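Local coordinates for protein telomere length regulator taz1 (Schizosaccharomyces pombe, PDB 4ZMK) that binds double-stranded telomeric DNA, forms homodimers and regulates telomere length and function, this chain being its dimerization domain, at residues 6-11 and 28-33; 21-26 and 62-67; 1-6 and 47-52. One frame throughout, in Å; residues are numbered along the deposited sequence. Where two conformers were deposited one is given.

Interaction 1 (6-11 and 28-33); sequences RTLGLN and SSALDK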
ATOM      1  N   ARG A   6       7.643 -11.724  -5.602  1.00 19.42           N
ATOM      2  CA  ARG A   6       9.092 -11.713  -5.650  1.00 20.59           C
ATOM      3  C   ARG A   6       9.624 -10.314  -5.927  1.00 19.77           C
ATOM      4  O   ARG A   6      10.584  -9.875  -5.296  1.00 20.50           O
ATOM      5  CB  ARG A   6       9.587 -12.691  -6.708  1.00 22.61           C
ATOM      6  CG  ARG A   6      11.093 -12.756  -6.833  1.00 25.43           C
ATOM      7  CD  ARG A   6      11.711 -13.734  -5.846  1.00 27.73           C
ATOM      8  NE  ARG A   6      13.143 -13.877  -6.095  1.00 32.81           N
ATOM      9  CZ  ARG A   6      14.098 -13.495  -5.249  1.00 36.68           C
ATOM     10  NH1 ARG A   6      13.776 -12.957  -4.081  1.00 40.14           N
ATOM     11  NH2 ARG A   6      15.377 -13.661  -5.565  1.00 33.76           N
ATOM     12  N   THR A   7       8.998  -9.613  -6.863  1.00 19.05           N
ATOM     13  CA  THR A   7       9.483  -8.309  -7.291  1.00 18.65           C
ATOM     14  C   THR A   7       9.336  -7.294  -6.159  1.00 27.08           C
ATOM     15  O   THR A   7      10.200  -6.430  -5.977  1.00 27.06           O
ATOM     16  CB  THR A   7       8.731  -7.822  -8.557  1.00 18.46           C
ATOM     17  OG1 THR A   7       8.988  -8.719  -9.638  1.00 20.14           O
ATOM     18  CG2 THR A   7       9.173  -6.441  -8.972  1.00 18.25           C
ATOM     19  N   LEU A   8       8.261  -7.422  -5.379  1.00 17.92           N
ATOM     20  CA  LEU A   8       7.959  -6.474  -4.302  1.00 16.95           C
ATOM     21  C   LEU A   8       8.570  -6.888  -2.963  1.00 20.48           C
ATOM     22  O   LEU A   8       8.445  -6.179  -1.963  1.00 25.19           O
ATOM     23  CB  LEU A   8       6.443  -6.306  -4.142  1.00 13.73           C
ATOM     24  CG  LEU A   8       5.711  -5.725  -5.343  1.00 13.41           C
ATOM     25  CD1 LEU A   8       4.238  -5.538  -5.040  1.00 12.48           C
ATOM     26  CD2 LEU A   8       6.362  -4.403  -5.757  1.00 13.38           C
ATOM     27  N   GLY A   9       9.209  -8.048  -2.946  1.00 19.12           N
ATOM     28  CA  GLY A   9       9.923  -8.502  -1.765  1.00 17.37           C
ATOM     29  C   GLY A   9       9.016  -8.829  -0.597  1.00 20.10           C
ATOM     30  O   GLY A   9       9.344  -8.530   0.549  1.00 22.53           O
ATOM     31  N   LEU A  10       7.893  -9.480  -0.889  1.00 16.49           N
ATOM     32  CA  LEU A  10       6.836  -9.648   0.093  1.00 20.80           C
ATOM     33  C   LEU A  10       6.690 -11.046   0.675  1.00 17.25           C
ATOM     34  O   LEU A  10       5.755 -11.295   1.429  1.00 26.64           O
ATOM     35  CB  LEU A  10       5.503  -9.236  -0.533  1.00 18.96           C
ATOM     36  CG  LEU A  10       5.351  -7.759  -0.914  1.00 19.44           C
ATOM     37  CD1 LEU A  10       3.969  -7.523  -1.539  1.00 16.51           C
ATOM     38  CD2 LEU A  10       5.575  -6.841   0.285  1.00 16.35           C
ATOM     39  N   ASN A  11       7.600 -11.960   0.364  1.00 24.28           N
ATOM     40  CA  ASN A  11       7.340 -13.349   0.735  1.00 33.53           C
ATOM     41  C   ASN A  11       7.448 -13.633   2.231  1.00 30.19           C
ATOM     42  O   ASN A  11       7.155 -14.737   2.663  1.00 34.56           O
ATOM     43  CB  ASN A  11       8.245 -14.310  -0.046  1.00 40.97           C
ATOM     44  CG  ASN A  11       9.696 -14.202   0.334  1.00 60.13           C
ATOM     45  OD1 ASN A  11      10.052 -13.645   1.370  1.00 71.89           O
ATOM     46  ND2 ASN A  11      10.556 -14.745  -0.514  1.00 66.65           N
ATOM     47  N   SER A  28       5.954   0.583   2.022  1.00 11.80           N
ATOM     48  CA  SER A  28       6.413   1.829   1.421  0.50 14.87           C
ATOM     49  C   SER A  28       7.181   1.578   0.125  1.00 12.29           C
ATOM     50  O   SER A  28       6.947   2.226  -0.884  1.00 23.55           O
ATOM     51  CB  SER A  28       7.298   2.590   2.418  0.50 19.48           C
ATOM     52  OG  SER A  28       7.732   3.835   1.905  0.50 13.56           O
ATOM     53  N   SER A  29       8.120   0.640   0.187  1.00 16.15           N
ATOM     54  CA  SER A  29       8.943   0.278  -0.957  0.50 13.32           C
ATOM     55  C   SER A  29       8.078  -0.240  -2.110  1.00 14.00           C
ATOM     56  O   SER A  29       8.285   0.124  -3.263  1.00 13.46           O
ATOM     57  CB  SER A  29       9.975  -0.773  -0.544  0.50 14.16           C
ATOM     58  OG  SER A  29      10.775  -1.163  -1.639  0.50 14.93           O
ATOM     59  N   ALA A  30       7.117  -1.097  -1.779  1.00 12.10           N
ATOM     60  CA  ALA A  30       6.208  -1.655  -2.768  1.00 11.73           C
ATOM     61  C   ALA A  30       5.340  -0.565  -3.390  1.00 11.32           C
ATOM     62  O   ALA A  30       5.197  -0.503  -4.612  1.00 22.86           O
ATOM     63  CB  ALA A  30       5.346  -2.747  -2.147  1.00 12.27           C
ATOM     64  N   LEU A  31       4.791   0.313  -2.559  1.00 15.29           N
ATOM     65  CA  LEU A  31       3.993   1.432  -3.069  1.00 10.85           C
ATOM     66  C   LEU A  31       4.788   2.387  -3.963  1.00 11.59           C
ATOM     67  O   LEU A  31       4.260   2.930  -4.927  1.00 20.83           O
ATOM     68  CB  LEU A  31       3.384   2.216  -1.914  1.00 10.65           C
ATOM     69  CG  LEU A  31       2.223   1.554  -1.199  1.00 10.15           C
ATOM     70  CD1 LEU A  31       1.977   2.260   0.125  1.00 10.73           C
ATOM     71  CD2 LEU A  31       0.992   1.617  -2.076  1.00 17.16           C
ATOM     72  N   ASP A  32       6.051   2.614  -3.634  1.00 12.18           N
ATOM     73  CA  ASP A  32       6.896   3.482  -4.453  1.00 13.17           C
ATOM     74  C   ASP A  32       7.136   2.889  -5.851  1.00 15.81           C
ATOM     75  O   ASP A  32       7.271   3.620  -6.829  1.00 19.70           O
ATOM     76  CB  ASP A  32       8.247   3.734  -3.765  1.00 19.97           C
ATOM     77  CG  ASP A  32       8.125   4.615  -2.532  1.00 21.83           C
ATOM     78  OD1 ASP A  32       7.032   5.173  -2.304  1.00 19.51           O
ATOM     79  OD2 ASP A  32       9.131   4.761  -1.799  1.00 23.61           O
ATOM     80  N   LYS A  33       7.217   1.564  -5.930  1.00 14.02           N
ATOM     81  CA  LYS A  33       7.349   0.884  -7.209  1.00 14.07           C
ATOM     82  C   LYS A  33       6.050   0.993  -8.024  1.00 13.78           C
ATOM     83  O   LYS A  33       6.094   1.112  -9.241  1.00 23.97           O
ATOM     84  CB  LYS A  33       7.743  -0.576  -6.991  1.00 14.14           C
ATOM     85  CG  LYS A  33       9.090  -0.717  -6.287  1.00 18.46           C
ATOM     86  CD  LYS A  33       9.437  -2.164  -5.985  1.00 25.16           C
ATOM     87  CE  LYS A  33      10.853  -2.284  -5.425  1.00 27.20           C
ATOM     88  NZ  LYS A  33      11.248  -3.703  -5.183  1.00 28.07           N
TER
HETATM   89  O   HOH W   1       9.394  -3.463  -2.711  1.00 33.94           O
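Leu-8, Ala-30 and Lys-33 carry this contact, in which the Schellman motif closing the short N-terminal helix 3-7 lies against helix 20-40 of the small, all-helical dimerization domain. Gly-9, with its positive phi of 68°, turns the chain out of helical geometry just after Leu-8. The CD2 methyl of Leu-8 sits 4.1 Å from both CA and CB of Ala-30, where the CB bond points toward the turn and the small side chain lets the leucine come close to the helix backbone. The same methyl meets the aliphatic part of Lys-33, CD2 to CD 3.8 Å, as the two side chains run past each other in opposite directions. Phe-53 of helix 44-70 also packs on Leu-8, so the leucine touches two helices. Lys-33 is stretched out beyond CG, which brings its ammonium group to the backbone of this turn. There the NZ atom donates to Thr-7 O at 3.0 Å, in the carbonyl plane with a C=O...N angle of 156°. One water takes a further bond from Lys-33 NZ and donates to Leu-8 O at 3.0 Å.

Interaction 2 (21-26 and 62-67); sequences VVSLGL and KSRAKS
Arg-64 reaches from helix 44-70 to Ser-23 on helix 20-40, and these two buried residues make the whole contact between 21-26 and 62-67. The helices stand well apart here, with CA atoms of Ser-23 and Arg-64 9.4 Å from each other, and the arginine spans the gap as an extended chain. CG is anti to the backbone N (chi1 173°), the chain runs on without a bend to NE, and the last torsion, chi4 82°, turns the guanidinium plane so that one face meets the serine. Ser-23 CB lies 3.6 Å above that plane, displaced toward the rim. In one conformer of the serine, OG lies 3.3 Å from Arg-64 NE over the same face, at an angle too poor for a hydrogen bond, so the meeting is one of packing.

The guanidinium N-H groups bond to other partners. NH1 donates to the carbonyls of Ile-13 and Asn-15, NH2 to that of Ile-18, and NH2 also forms a salt bridge with Glu-20 of the second subunit. Away from this tight centre the segments do not meet: Lys-66 is exposed, while Val-21 and Lys-62 lie against Ala-65 and Ser-28 of the second subunit. A leucine in place of Arg-64 would probably leave those loop carbonyls without this donor, and Glu-20 of the second subunit without this positive partner. The chemistry implies a buried charge that joins both helices, the connecting loop and the dimer partner, with Ser-23 lying over one face while several polar bonds hold the guanidinium's rotation.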
ATOM      1  N   VAL A  21       7.607  -1.499  12.055  1.00 19.93           N
ATOM      2  CA  VAL A  21       8.404  -0.519  11.315  1.00 19.53           C
ATOM      3  C   VAL A  21       9.047  -1.173  10.088  1.00 18.77           C
ATOM      4  O   VAL A  21       9.037  -0.606   9.006  1.00 17.71           O
ATOM      5  CB  VAL A  21       9.495   0.149  12.220  1.00 24.39           C
ATOM      6  CG1 VAL A  21      10.606   0.785  11.390  1.00 21.32           C
ATOM      7  CG2 VAL A  21       8.865   1.186  13.127  1.00 22.04           C
ATOM      8  N   VAL A  22       9.583  -2.372  10.253  1.00 19.53           N
ATOM      9  CA  VAL A  22      10.157  -3.085   9.124  1.00 19.11           C
ATOM     10  C   VAL A  22       9.078  -3.383   8.084  1.00 17.45           C
ATOM     11  O   VAL A  22       9.300  -3.205   6.895  1.00 18.56           O
ATOM     12  CB  VAL A  22      10.843  -4.394   9.564  1.00 20.56           C
ATOM     13  CG1 VAL A  22      11.313  -5.193   8.352  1.00 20.29           C
ATOM     14  CG2 VAL A  22      12.008  -4.083  10.498  1.00 22.44           C
ATOM     15  N   SER A  23       7.906  -3.818   8.538  1.00 17.13           N
ATOM     16  CA  SER A  23       6.763  -4.054   7.664  0.50 15.79           C
ATOM     17  C   SER A  23       6.417  -2.797   6.866  1.00 14.63           C
ATOM     18  O   SER A  23       6.197  -2.846   5.666  1.00 17.55           O
ATOM     19  CB  SER A  23       5.555  -4.514   8.491  0.50 15.99           C
ATOM     20  OG  SER A  23       4.383  -4.590   7.707  0.50 14.87           O
ATOM     21  N   LEU A  24       6.370  -1.662   7.556  1.00 14.90           N
ATOM     22  CA  LEU A  24       6.039  -0.395   6.905  1.00 14.17           C
ATOM     23  C   LEU A  24       7.091  -0.021   5.862  1.00 14.06           C
ATOM     24  O   LEU A  24       6.774   0.592   4.861  1.00 13.35           O
ATOM     25  CB  LEU A  24       5.894   0.725   7.934  1.00 14.91           C
ATOM     26  CG  LEU A  24       4.649   0.591   8.812  1.00 15.09           C
ATOM     27  CD1 LEU A  24       4.601   1.675   9.888  1.00 16.22           C
ATOM     28  CD2 LEU A  24       3.401   0.615   7.942  1.00 13.94           C
ATOM     29  N   GLY A  25       8.337  -0.414   6.098  1.00 15.01           N
ATOM     30  CA  GLY A  25       9.393  -0.218   5.121  1.00 15.23           C
ATOM     31  C   GLY A  25       9.174  -1.038   3.865  1.00 14.50           C
ATOM     32  O   GLY A  25       9.466  -0.582   2.773  1.00 14.71           O
ATOM     33  N   LEU A  26       8.659  -2.254   4.020  1.00 14.34           N
ATOM     34  CA  LEU A  26       8.403  -3.124   2.881  1.00 13.91           C
ATOM     35  C   LEU A  26       7.203  -2.624   2.075  1.00 17.17           C
ATOM     36  O   LEU A  26       7.219  -2.667   0.850  1.00 18.72           O
ATOM     37  CB  LEU A  26       8.172  -4.568   3.348  1.00 15.42           C
ATOM     38  CG  LEU A  26       9.370  -5.289   3.974  1.00 15.89           C
ATOM     39  CD1 LEU A  26       8.971  -6.654   4.483  1.00 16.55           C
ATOM     40  CD2 LEU A  26      10.494  -5.408   2.986  1.00 16.53           C
ATOM     41  N   LYS A  62      -3.477  -8.389   4.294  1.00 14.00           N
ATOM     42  CA  LYS A  62      -4.592  -9.107   4.897  0.50 15.14           C
ATOM     43  C   LYS A  62      -4.070 -10.370   5.576  1.00 18.83           C
ATOM     44  O   LYS A  62      -4.500 -10.721   6.671  1.00 17.64           O
ATOM     45  CB  LYS A  62      -5.650  -9.453   3.845  0.50 15.20           C
ATOM     46  CG  LYS A  62      -6.328  -8.239   3.219  0.50 14.29           C
ATOM     47  CD  LYS A  62      -7.273  -8.646   2.089  0.50 17.71           C
ATOM     48  CE  LYS A  62      -7.855  -7.424   1.389  0.50 19.09           C
ATOM     49  NZ  LYS A  62      -8.745  -7.758   0.243  0.50 23.06           N
ATOM     50  N   SER A  63      -3.129 -11.042   4.920  1.00 16.49           N
ATOM     51  CA  SER A  63      -2.510 -12.232   5.481  0.50 17.94           C
ATOM     52  C   SER A  63      -1.716 -11.874   6.735  1.00 19.45           C
ATOM     53  O   SER A  63      -1.770 -12.578   7.739  1.00 20.68           O
ATOM     54  CB  SER A  63      -1.606 -12.904   4.450  0.50 18.03           C
ATOM     55  OG  SER A  63      -1.066 -14.116   4.948  0.50 24.14           O
ATOM     56  N   ARG A  64      -0.979 -10.773   6.673  1.00 17.18           N
ATOM     57  CA  ARG A  64      -0.224 -10.328   7.835  1.00 17.69           C
ATOM     58  C   ARG A  64      -1.159  -9.984   8.992  1.00 18.38           C
ATOM     59  O   ARG A  64      -0.935 -10.403  10.116  1.00 21.40           O
ATOM     60  CB  ARG A  64       0.656  -9.127   7.483  1.00 18.52           C
ATOM     61  CG  ARG A  64       1.345  -8.522   8.691  1.00 17.09           C
ATOM     62  CD  ARG A  64       2.301  -7.405   8.331  1.00 16.19           C
ATOM     63  NE  ARG A  64       2.918  -6.889   9.540  1.00 17.12           N
ATOM     64  CZ  ARG A  64       3.965  -7.451  10.131  1.00 26.28           C
ATOM     65  NH1 ARG A  64       4.528  -8.536   9.608  1.00 18.88           N
ATOM     66  NH2 ARG A  64       4.449  -6.925  11.245  1.00 19.43           N
ATOM     67  N   ALA A  65      -2.215  -9.227   8.707  1.00 18.37           N
ATOM     68  CA  ALA A  65      -3.230  -8.888   9.714  1.00 18.42           C
ATOM     69  C   ALA A  65      -3.810 -10.125  10.385  1.00 20.26           C
ATOM     70  O   ALA A  65      -4.020 -10.144  11.598  1.00 26.98           O
ATOM     71  CB  ALA A  65      -4.347  -8.073   9.091  1.00 17.51           C
ATOM     72  N   LYS A  66      -4.078 -11.156   9.594  1.00 20.46           N
ATOM     73  CA  LYS A  66      -4.537 -12.425  10.139  1.00 22.45           C
ATOM     74  C   LYS A  66      -3.502 -13.036  11.100  1.00 31.39           C
ATOM     75  O   LYS A  66      -3.824 -13.355  12.238  1.00 25.71           O
ATOM     76  CB  LYS A  66      -4.851 -13.408   9.019  1.00 22.54           C
ATOM     77  CG  LYS A  66      -5.319 -14.746   9.543  1.00 24.85           C
ATOM     78  CD  LYS A  66      -5.584 -15.753   8.449  1.00 25.26           C
ATOM     79  CE  LYS A  66      -6.297 -16.954   9.052  1.00 27.83           C
ATOM     80  NZ  LYS A  66      -6.854 -17.858   8.032  1.00 30.79           N
ATOM     81  N   SER A  67      -2.260 -13.180  10.640  1.00 29.56           N
ATOM     82  CA  SER A  67      -1.189 -13.723  11.466  1.00 29.03           C
ATOM     83  C   SER A  67      -1.002 -12.946  12.750  1.00 25.52           C
ATOM     84  O   SER A  67      -0.733 -13.533  13.794  1.00 33.48           O
ATOM     85  CB  SER A  67       0.126 -13.749  10.695  1.00 28.37           C
ATOM     86  OG  SER A  67       0.101 -14.752   9.701  1.00 39.02           O
TER

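Interaction 3 (1-6 and 47-52); sequences DTFSER and VSQARD
The first turn of helix 3-7 approaches helix 44-70 with Ser-4 and Asp-52 nearest in the backbone, their CA atoms 6.7 Å apart. Phe-3, Ser-4 and Gln-49 do most of the touching. The Gln-49 amide comes up to the edge of the Phe-3 ring, near its plane, with NE2 3.6 Å from CD1. The two side chains cross at about a right angle, and the ring and amide planes are inclined by 52°, so this is an edge contact and not a stack. Gln-49 gets there by a bend in its chain: CG leaves anti to the backbone N, then chi2 of 57° folds the amide back toward the short helix. Leu-37 of helix 20-40 packs on the same glutamine. Ser-4 is buried beside it, its OG 3.6 Å from Gln-49 NE2 and equally far from the CB of Asp-52, while Phe-53 and Thr-56 of helix 44-70 also touch this serine.

Each segment is braced from within. Thr-2 and Glu-5 form a capping box that starts helix 3-7: Glu-5 N donates to Thr-2 OG1 at 3.1 Å, nearly straight at 171°, and in one conformer of Glu-5 the Thr-2 N returns a bond to OE1, which it meets from above the carboxylate plane. Across the way, Arg-51 in one of its conformers forms a salt bridge with Asp-52, NH1 to OD1 2.9 Å. The contact itself is thus one of van der Waals touches between polar and aromatic groups, while the capping bonds lie within segment 1-6; this chemistry is consistent with an N terminus held against helix 44-70 mainly by packing, here and at Phe-53.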
ATOM      1  N   ASP A   1       6.776 -18.219  -5.364  1.00 41.47           N
ATOM      2  CA  ASP A   1       6.455 -16.797  -5.468  1.00 47.20           C
ATOM      3  C   ASP A   1       5.879 -16.405  -6.838  1.00 42.90           C
ATOM      4  O   ASP A   1       6.341 -16.865  -7.878  1.00 45.39           O
ATOM      5  CB  ASP A   1       7.702 -15.957  -5.179  1.00 59.19           C
ATOM      6  CG  ASP A   1       8.128 -16.022  -3.720  1.00 70.43           C
ATOM      7  OD1 ASP A   1       7.606 -16.888  -2.983  1.00 74.55           O
ATOM      8  OD2 ASP A   1       8.987 -15.208  -3.307  1.00 71.62           O
ATOM      9  N   THR A   2       4.868 -15.547  -6.840  1.00 33.71           N
ATOM     10  CA  THR A   2       4.428 -14.953  -8.090  1.00 23.96           C
ATOM     11  C   THR A   2       5.443 -13.898  -8.504  1.00 22.05           C
ATOM     12  O   THR A   2       6.358 -13.584  -7.755  1.00 21.75           O
ATOM     13  CB  THR A   2       3.046 -14.297  -7.979  1.00 21.05           C
ATOM     14  OG1 THR A   2       3.148 -13.096  -7.201  1.00 23.49           O
ATOM     15  CG2 THR A   2       2.067 -15.235  -7.323  1.00 29.18           C
ATOM     16  N   PHE A   3       5.265 -13.350  -9.698  1.00 27.79           N
ATOM     17  CA  PHE A   3       6.106 -12.267 -10.179  1.00 24.96           C
ATOM     18  C   PHE A   3       6.053 -11.081  -9.227  1.00 19.76           C
ATOM     19  O   PHE A   3       7.085 -10.541  -8.855  1.00 19.66           O
ATOM     20  CB  PHE A   3       5.683 -11.840 -11.588  1.00 22.29           C
ATOM     21  CG  PHE A   3       6.512 -10.735 -12.151  1.00 22.26           C
ATOM     22  CD1 PHE A   3       6.095  -9.415 -12.045  1.00 20.70           C
ATOM     23  CD2 PHE A   3       7.713 -11.009 -12.778  1.00 24.03           C
ATOM     24  CE1 PHE A   3       6.860  -8.393 -12.555  1.00 20.92           C
ATOM     25  CE2 PHE A   3       8.479  -9.995 -13.293  1.00 24.24           C
ATOM     26  CZ  PHE A   3       8.055  -8.681 -13.180  1.00 22.68           C
ATOM     27  N   SER A   4       4.850 -10.687  -8.825  1.00 18.41           N
ATOM     28  CA  SER A   4       4.686  -9.534  -7.948  1.00 16.72           C
ATOM     29  C   SER A   4       5.217  -9.787  -6.536  1.00 16.43           C
ATOM     30  O   SER A   4       5.868  -8.925  -5.975  1.00 21.51           O
ATOM     31  CB  SER A   4       3.221  -9.109  -7.887  1.00 15.69           C
ATOM     32  OG  SER A   4       2.765  -8.711  -9.163  1.00 19.51           O
ATOM     33  N   GLU A   5       4.947 -10.960  -5.968  1.00 17.10           N
ATOM     34  CA  GLU A   5       5.453 -11.298  -4.640  0.50 17.21           C
ATOM     35  C   GLU A   5       6.977 -11.188  -4.583  1.00 24.38           C
ATOM     36  O   GLU A   5       7.538 -10.624  -3.643  1.00 23.32           O
ATOM     37  CB  GLU A   5       5.016 -12.709  -4.240  0.50 18.37           C
ATOM     38  CG  GLU A   5       3.524 -12.861  -4.053  0.50 17.80           C
ATOM     39  CD  GLU A   5       3.123 -14.268  -3.663  0.50 33.31           C
ATOM     40  OE1 GLU A   5       3.901 -15.208  -3.932  0.50 20.89           O
ATOM     41  OE2 GLU A   5       2.030 -14.433  -3.082  0.50 28.76           O
ATOM     42  N   ARG A   6       7.643 -11.724  -5.602  1.00 19.42           N
ATOM     43  CA  ARG A   6       9.092 -11.713  -5.650  1.00 20.59           C
ATOM     44  C   ARG A   6       9.624 -10.314  -5.927  1.00 19.77           C
ATOM     45  O   ARG A   6      10.584  -9.875  -5.296  1.00 20.50           O
ATOM     46  CB  ARG A   6       9.587 -12.691  -6.708  1.00 22.61           C
ATOM     47  CG  ARG A   6      11.093 -12.756  -6.833  1.00 25.43           C
ATOM     48  CD  ARG A   6      11.711 -13.734  -5.846  1.00 27.73           C
ATOM     49  NE  ARG A   6      13.143 -13.877  -6.095  1.00 32.81           N
ATOM     50  CZ  ARG A   6      14.098 -13.495  -5.249  1.00 36.68           C
ATOM     51  NH1 ARG A   6      13.776 -12.957  -4.081  1.00 40.14           N
ATOM     52  NH2 ARG A   6      15.377 -13.661  -5.565  1.00 33.76           N
ATOM     53  N   VAL A  47      -0.310  -0.540 -16.720  1.00 20.44           N
ATOM     54  CA  VAL A  47      -1.374  -0.337 -15.755  1.00 19.10           C
ATOM     55  C   VAL A  47      -1.759  -1.657 -15.128  1.00 18.31           C
ATOM     56  O   VAL A  47      -2.056  -1.725 -13.943  1.00 18.00           O
ATOM     57  CB  VAL A  47      -2.607   0.313 -16.400  1.00 20.39           C
ATOM     58  CG1 VAL A  47      -3.819   0.216 -15.480  1.00 19.04           C
ATOM     59  CG2 VAL A  47      -2.310   1.761 -16.744  1.00 20.80           C
ATOM     60  N   SER A  48      -1.731  -2.715 -15.928  1.00 22.83           N
ATOM     61  CA  SER A  48      -2.095  -4.044 -15.448  1.00 20.20           C
ATOM     62  C   SER A  48      -1.047  -4.600 -14.473  1.00 22.07           C
ATOM     63  O   SER A  48      -1.380  -5.340 -13.548  1.00 21.00           O
ATOM     64  CB  SER A  48      -2.285  -4.996 -16.631  1.00 26.09           C
ATOM     65  OG  SER A  48      -2.562  -6.315 -16.196  1.00 38.01           O
ATOM     66  N   GLN A  49       0.213  -4.233 -14.670  1.00 18.35           N
ATOM     67  CA  GLN A  49       1.267  -4.711 -13.798  1.00 17.69           C
ATOM     68  C   GLN A  49       1.160  -4.009 -12.446  1.00 15.98           C
ATOM     69  O   GLN A  49       1.315  -4.640 -11.403  1.00 18.73           O
ATOM     70  CB  GLN A  49       2.639  -4.489 -14.428  1.00 18.73           C
ATOM     71  CG  GLN A  49       3.780  -5.154 -13.677  1.00 21.11           C
ATOM     72  CD  GLN A  49       3.582  -6.654 -13.522  1.00 20.92           C
ATOM     73  OE1 GLN A  49       3.679  -7.407 -14.487  1.00 21.85           O
ATOM     74  NE2 GLN A  49       3.298  -7.089 -12.304  1.00 17.87           N
ATOM     75  N   ALA A  50       0.886  -2.707 -12.478  1.00 15.64           N
ATOM     76  CA  ALA A  50       0.672  -1.906 -11.269  1.00 14.33           C
ATOM     77  C   ALA A  50      -0.528  -2.424 -10.468  1.00 15.17           C
ATOM     78  O   ALA A  50      -0.495  -2.458  -9.235  1.00 16.17           O
ATOM     79  CB  ALA A  50       0.481  -0.430 -11.633  1.00 14.59           C
ATOM     80  N   ARG A  51      -1.583  -2.823 -11.181  1.00 14.23           N
ATOM     81  CA  ARG A  51      -2.749  -3.424 -10.553  0.50 13.89           C
ATOM     82  C   ARG A  51      -2.407  -4.771  -9.902  1.00 16.35           C
ATOM     83  O   ARG A  51      -2.910  -5.085  -8.830  1.00 21.96           O
ATOM     84  CB  ARG A  51      -3.868  -3.599 -11.577  0.50 15.00           C
ATOM     85  CG  ARG A  51      -5.113  -4.244 -11.017  0.50 22.42           C
ATOM     86  CD  ARG A  51      -6.046  -4.693 -12.132  0.50 31.79           C
ATOM     87  NE  ARG A  51      -5.326  -5.360 -13.214  0.50 36.16           N
ATOM     88  CZ  ARG A  51      -4.854  -6.598 -13.142  0.50 35.24           C
ATOM     89  NH1 ARG A  51      -5.028  -7.308 -12.034  0.50 39.75           N
ATOM     90  NH2 ARG A  51      -4.208  -7.126 -14.173  0.50 28.86           N
ATOM     91  N   ASP A  52      -1.552  -5.565 -10.545  1.00 14.53           N
ATOM     92  CA  ASP A  52      -1.092  -6.810  -9.930  1.00 14.66           C
ATOM     93  C   ASP A  52      -0.293  -6.518  -8.668  1.00 13.64           C
ATOM     94  O   ASP A  52      -0.461  -7.190  -7.655  1.00 18.93           O
ATOM     95  CB  ASP A  52      -0.232  -7.641 -10.895  1.00 16.00           C
ATOM     96  CG  ASP A  52      -1.048  -8.283 -12.008  1.00 25.99           C
ATOM     97  OD1 ASP A  52      -2.294  -8.224 -11.961  1.00 28.41           O
ATOM     98  OD2 ASP A  52      -0.444  -8.860 -12.933  1.00 27.06           O
TER

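How the interactions relate
From the N terminus, residues 1-6 first dock on 47-52, so interaction 3 closes a loop holding most of the chain. Interaction 1 falls within that loop: 6-11, sharing Arg-6, returns to 28-33 on helix 20-40. Leu-10 N and Glu-5 O, probably hydrogen-bonded, and Asn-11 with Asp-1 connect the two. Interaction 2 joins 21-26 to 62-67 and crosses both others, its first segment lying inside their loops and its second beyond them. Interactions 2 and 3 fasten helix 44-70 at places about 18 Å apart between centres, on opposite sides of the chain's centre. All three lie within reach of the second subunit.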